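Local coordinates for adenylate cyclase-like protein (PDB 4QO6) that serves as a structural component of the inner-membrane ring of the chlamydial type III secretion system, this piece being part of its periplasmic region, at residues Ile100-Gly105 / Leu129-Val134; Gln76-Leu81 / Asp118-His123. One frame throughout, in Å; residues are numbered along the deposited sequence.

Contact 1. Residues Ile100-Gly105 / Leu129-Val134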
# COMPACT_ATOMS: atom_id res chain seq x y z
N ILE A 100 8.83 -10.49 -2.60
CA ILE A 100 8.41 -9.34 -1.78
C ILE A 100 6.90 -9.17 -1.97
O ILE A 100 6.45 -8.98 -3.12
CB ILE A 100 9.04 -7.99 -2.22
CG1 ILE A 100 10.57 -8.02 -2.31
CG2 ILE A 100 8.65 -6.89 -1.26
CD1 ILE A 100 11.29 -8.36 -1.03
N PHE A 101 6.15 -9.22 -0.85
CA PHE A 101 4.70 -8.97 -0.86
C PHE A 101 4.38 -7.66 -0.11
O PHE A 101 4.97 -7.38 0.94
CB PHE A 101 3.92 -10.14 -0.24
CG PHE A 101 4.06 -11.42 -1.01
CD1 PHE A 101 3.30 -11.65 -2.14
CD2 PHE A 101 5.01 -12.31 -0.69
CE1 PHE A 101 3.45 -12.78 -2.88
CE2 PHE A 101 5.14 -13.46 -1.40
CZ PHE A 101 4.37 -13.69 -2.50
N VAL A 102 3.42 -6.89 -0.65
CA VAL A 102 3.03 -5.59 -0.15
C VAL A 102 1.52 -5.58 0.05
O VAL A 102 0.78 -5.93 -0.87
CB VAL A 102 3.38 -4.48 -1.15
CG1 VAL A 102 2.89 -3.12 -0.63
CG2 VAL A 102 4.89 -4.42 -1.39
N ILE A 103 1.07 -5.22 1.25
CA ILE A 103 -0.35 -5.19 1.59
C ILE A 103 -0.70 -3.70 1.77
O ILE A 103 -0.01 -2.97 2.50
CB ILE A 103 -0.66 -6.04 2.88
CG1 ILE A 103 -2.15 -6.01 3.23
CG2 ILE A 103 0.07 -5.57 4.11
CD1 ILE A 103 -2.91 -7.11 2.55
N SER A 104 -1.80 -3.25 1.14
CA SER A 104 -2.08 -1.81 1.09
C SER A 104 -3.56 -1.56 1.15
O SER A 104 -4.33 -2.47 0.93
CB SER A 104 -1.48 -1.18 -0.19
OG SER A 104 -2.14 -1.75 -1.30
N GLY A 105 -3.92 -0.31 1.41
CA GLY A 105 -5.30 0.18 1.57
C GLY A 105 -5.49 0.94 2.88
O GLY A 105 -4.51 1.28 3.54
N LEU A 129 8.09 -12.11 4.45
CA LEU A 129 8.42 -11.42 3.18
C LEU A 129 7.41 -10.30 2.97
O LEU A 129 7.41 -9.67 1.91
CB LEU A 129 8.29 -12.42 1.99
CG LEU A 129 9.12 -13.72 2.08
CD1 LEU A 129 9.06 -14.58 0.81
CD2 LEU A 129 10.55 -13.40 2.43
N LEU A 130 6.54 -10.06 3.96
CA LEU A 130 5.44 -9.07 3.78
C LEU A 130 5.75 -7.68 4.26
O LEU A 130 6.09 -7.49 5.44
CB LEU A 130 4.20 -9.55 4.53
CG LEU A 130 2.87 -8.77 4.50
CD1 LEU A 130 2.39 -8.64 3.08
CD2 LEU A 130 1.83 -9.52 5.39
N ASP A 131 5.59 -6.69 3.38
CA ASP A 131 5.72 -5.27 3.73
C ASP A 131 4.33 -4.64 3.96
O ASP A 131 3.45 -4.67 3.09
CB ASP A 131 6.41 -4.50 2.58
CG ASP A 131 6.70 -3.03 2.92
OD1 ASP A 131 6.81 -2.68 4.12
OD2 ASP A 131 6.84 -2.20 2.00
N ASN A 132 4.15 -4.00 5.10
CA ASN A 132 2.85 -3.49 5.42
C ASN A 132 2.73 -2.01 5.15
O ASN A 132 3.37 -1.24 5.82
CB ASN A 132 2.49 -3.72 6.87
CG ASN A 132 1.34 -2.86 7.28
OD1 ASN A 132 0.27 -2.89 6.66
ND2 ASN A 132 1.57 -2.01 8.26
N LYS A 133 1.86 -1.63 4.22
CA LYS A 133 1.63 -0.26 3.86
C LYS A 133 0.21 0.21 4.11
O LYS A 133 -0.18 1.27 3.66
CB LYS A 133 2.01 -0.03 2.39
CG LYS A 133 3.47 -0.25 2.13
CD LYS A 133 3.89 0.58 0.92
CE LYS A 133 5.39 0.56 0.68
NZ LYS A 133 5.72 -0.34 -0.47
N VAL A 134 -0.55 -0.53 4.88
CA VAL A 134 -1.90 -0.13 5.15
C VAL A 134 -1.91 1.20 5.92
O VAL A 134 -1.11 1.39 6.84
CB VAL A 134 -2.63 -1.25 5.93
CG1 VAL A 134 -4.00 -0.76 6.39
CG2 VAL A 134 -2.79 -2.46 5.02
O HOH W 1 -1.56 1.72 1.62

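Contact 2. Residues Gln76-Leu81 / Asp118-His123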
# COMPACT_ATOMS: atom_id res chain seq x y z
N GLN A 76 -3.00 -13.21 -5.68
CA GLN A 76 -4.36 -13.24 -6.21
C GLN A 76 -5.30 -14.08 -5.25
O GLN A 76 -6.45 -13.71 -5.03
CB GLN A 76 -4.40 -13.84 -7.60
CG GLN A 76 -3.99 -12.84 -8.68
CD GLN A 76 -3.95 -13.49 -10.06
OE1 GLN A 76 -3.84 -14.73 -10.18
NE2 GLN A 76 -3.96 -12.64 -11.12
N GLU A 77 -4.80 -15.22 -4.81
CA GLU A 77 -5.49 -16.08 -3.86
C GLU A 77 -5.82 -15.25 -2.61
O GLU A 77 -6.93 -15.20 -2.21
CB GLU A 77 -4.62 -17.30 -3.53
CG GLU A 77 -5.16 -18.19 -2.41
CD GLU A 77 -4.12 -18.61 -1.35
OE1 GLU A 77 -2.99 -19.06 -1.72
OE2 GLU A 77 -4.43 -18.49 -0.12
N MET A 78 -4.86 -14.56 -2.05
CA MET A 78 -5.09 -13.77 -0.84
C MET A 78 -6.15 -12.67 -1.05
O MET A 78 -6.97 -12.42 -0.18
CB MET A 78 -3.73 -13.20 -0.31
CG MET A 78 -3.71 -12.56 1.10
SD MET A 78 -4.23 -13.52 2.63
CE MET A 78 -3.84 -15.18 2.15
N ASN A 79 -6.13 -12.03 -2.22
CA ASN A 79 -7.08 -10.98 -2.56
C ASN A 79 -8.45 -11.53 -2.66
O ASN A 79 -9.40 -10.83 -2.33
CB ASN A 79 -6.75 -10.28 -3.90
CG ASN A 79 -5.54 -9.39 -3.78
OD1 ASN A 79 -5.16 -9.06 -2.65
ND2 ASN A 79 -4.90 -9.01 -4.94
N ILE A 80 -8.57 -12.78 -3.14
CA ILE A 80 -9.88 -13.43 -3.16
C ILE A 80 -10.37 -13.59 -1.69
O ILE A 80 -11.53 -13.30 -1.40
CB ILE A 80 -9.87 -14.77 -3.93
CG1 ILE A 80 -9.73 -14.55 -5.43
CG2 ILE A 80 -11.12 -15.58 -3.66
CD1 ILE A 80 -9.46 -15.84 -6.22
N LEU A 81 -9.50 -13.98 -0.75
CA LEU A 81 -9.96 -14.18 0.65
C LEU A 81 -10.36 -12.87 1.28
O LEU A 81 -11.31 -12.81 2.04
CB LEU A 81 -8.91 -14.79 1.54
CG LEU A 81 -8.47 -16.20 1.15
CD1 LEU A 81 -7.34 -16.69 2.07
CD2 LEU A 81 -9.69 -17.12 1.18
N ASP A 118 -3.86 -10.64 12.81
CA ASP A 118 -4.36 -11.97 13.22
C ASP A 118 -4.82 -12.76 12.01
O ASP A 118 -4.50 -13.94 11.87
CB ASP A 118 -5.62 -11.89 14.11
CG ASP A 118 -5.38 -11.17 15.42
OD1 ASP A 118 -4.19 -11.08 15.86
OD2 ASP A 118 -6.42 -10.73 16.02
N TYR A 119 -5.65 -12.14 11.18
CA TYR A 119 -6.17 -12.80 10.00
C TYR A 119 -5.00 -13.34 9.11
O TYR A 119 -4.99 -14.52 8.70
CB TYR A 119 -7.07 -11.84 9.24
CG TYR A 119 -7.77 -12.47 8.12
CD1 TYR A 119 -8.91 -13.24 8.34
CD2 TYR A 119 -7.30 -12.34 6.82
CE1 TYR A 119 -9.55 -13.88 7.28
CE2 TYR A 119 -7.94 -12.98 5.77
CZ TYR A 119 -9.05 -13.74 6.00
OH TYR A 119 -9.66 -14.37 4.94
N LEU A 120 -4.02 -12.47 8.82
CA LEU A 120 -2.90 -12.82 7.93
C LEU A 120 -2.05 -13.89 8.57
O LEU A 120 -1.47 -14.76 7.88
CB LEU A 120 -2.05 -11.58 7.67
CG LEU A 120 -2.67 -10.48 6.82
CD1 LEU A 120 -1.88 -9.20 6.92
CD2 LEU A 120 -2.76 -10.90 5.36
N ASN A 121 -2.02 -13.86 9.92
CA ASN A 121 -1.37 -14.93 10.69
C ASN A 121 -1.91 -16.30 10.44
O ASN A 121 -1.15 -17.24 10.38
CB ASN A 121 -1.45 -14.70 12.18
CG ASN A 121 -0.11 -14.38 12.76
OD1 ASN A 121 0.80 -15.24 12.83
ND2 ASN A 121 0.03 -13.13 13.16
N LEU A 122 -3.23 -16.38 10.33
CA LEU A 122 -3.93 -17.64 10.11
C LEU A 122 -3.98 -18.09 8.64
O LEU A 122 -4.11 -19.25 8.39
CB LEU A 122 -5.34 -17.49 10.68
CG LEU A 122 -5.42 -17.51 12.22
CD1 LEU A 122 -6.83 -17.17 12.65
CD2 LEU A 122 -4.99 -18.85 12.78
N HIS A 123 -3.82 -17.16 7.68
CA HIS A 123 -4.08 -17.42 6.25
C HIS A 123 -2.90 -17.25 5.31
O HIS A 123 -2.92 -17.84 4.26
CB HIS A 123 -5.25 -16.54 5.76
CG HIS A 123 -6.55 -16.86 6.45
ND1 HIS A 123 -7.34 -17.93 6.08
CD2 HIS A 123 -7.14 -16.31 7.54
CE1 HIS A 123 -8.37 -18.00 6.89
NE2 HIS A 123 -8.27 -17.05 7.80

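Contact 1. Residues Ile100-Gly105 / Leu129-Val134
F101 and I103 alternate as donor and acceptor with the segment 129-134, and four backbone hydrogen bonds fix the register. F101 N donates to L129 O, and D131 N returns a bond of 2.6 Å to F101 O. I103 N then donates to D131 O at 3.1 Å, and K133 N to I103 O at 2.9 Å. The N-H of D131 is almost straight to its acceptor, at 177°, whereas that of K133 bends to 154°. Two CA-H...O contacts lie within this ladder, from L130 CA to F101 O and from V102 CA to D131 O.

An angle of 28° between the strand directions, with bridges F101-L130, V102-D131 and I103-N132, shows parallel pairing. It joins the two strands of a beta-alpha-beta unit whose connecting helix is 110-123, within the PD2 domain of the BON clan.

Apolar packing occupies the face bearing F101, L130 and I103. L130 CG is anti to the backbone N, and its CD1 reaches F101 CB and, at 4.0 Å, I103 CG2. L129 CB sits at the edge of the F101 ring, near its plane. Helix 71-83 packs on the F101 and I103 part of this face, with V74 and W75 against F101 and L82 against I103. Farther along, I103 CG1 meets V134 CG2.

Two polar side-chain bonds lie within 129-134. N132 OD1 accepts from V134 N in an Asx turn, the donor standing well above the carbonyl plane. On the V102 face, K133 NZ forms a salt bridge to D131 OD2 at 3.3 Å, its hydrogen bond weak, and the lysine chain passes V102 CG1. A water accepts from G105 N and donates to K133 O, bridging the two backbones.

Contact 2. Residues Gln76-Leu81 / Asp118-His123
M78 reaches across to L120 and H123 with the end of a bent side chain. Its CG is anti to the backbone N (chi1 -169°), a bend at chi2 (58°) sets SD, and one at chi3 sets CE. SD lies 4.1 Å from L120 CD2, the two side chains passing at a slant. The methyl CE goes on to the last turn of the other helix, 3.5 Å from H123 O and 4.1 Å from H123 CB. M78 is buried, and outside the pair of helices it also touches F124 and M93, the latter on the sheet.

One turn later, L81 points toward the opposing helix and meets the Y119 hydroxyl and the H123 imidazole. L81 CB is 3.5 Å from Y119 OH, a van der Waals approach to the hydroxyl. L81 CD1 comes obliquely to the imidazole, 4.2 Å from H123 ND1. The two rings are themselves in contact along helix 118-123: H123 CD2 stands 3.4 Å above the tyrosine ring plane, over its centre, and Y119 OH lies over the centre of one imidazole face. Y119 also meets the ring of F88 outside the two segments.

No hydrogen bond crosses between the segments. The local axes are 12.2 Å apart at closest, with 129° between their directions, and just 225 Å² is buried; the contact is made by side chains, with one methyl reaching a backbone oxygen. This is the pairing of the two helices that lie over one face of a three-stranded mixed sheet, the alpha-beta-beta-alpha-beta arrangement of a BON-type domain.

In the fold
Both contacts belong to the PD2 domain, the middle one of three BON-clan domains strung along an extended chain, and their centres lie about 12 Å apart. Their segments alternate in sequence: helix 71-83, strand 100-107, helix 110-123 and strand 130-136. Contact 1 thus joins two neighbouring strands of the sheet, while contact 2 joins the helix connecting them to the preceding helix 71-83. The layers touch where L130 CD2 packs 4.0 Å from L120 CD1. Together they join the helix layer and the sheet of this unit, one of three BON-clan modules in the elongated periplasmic region of this ring protein.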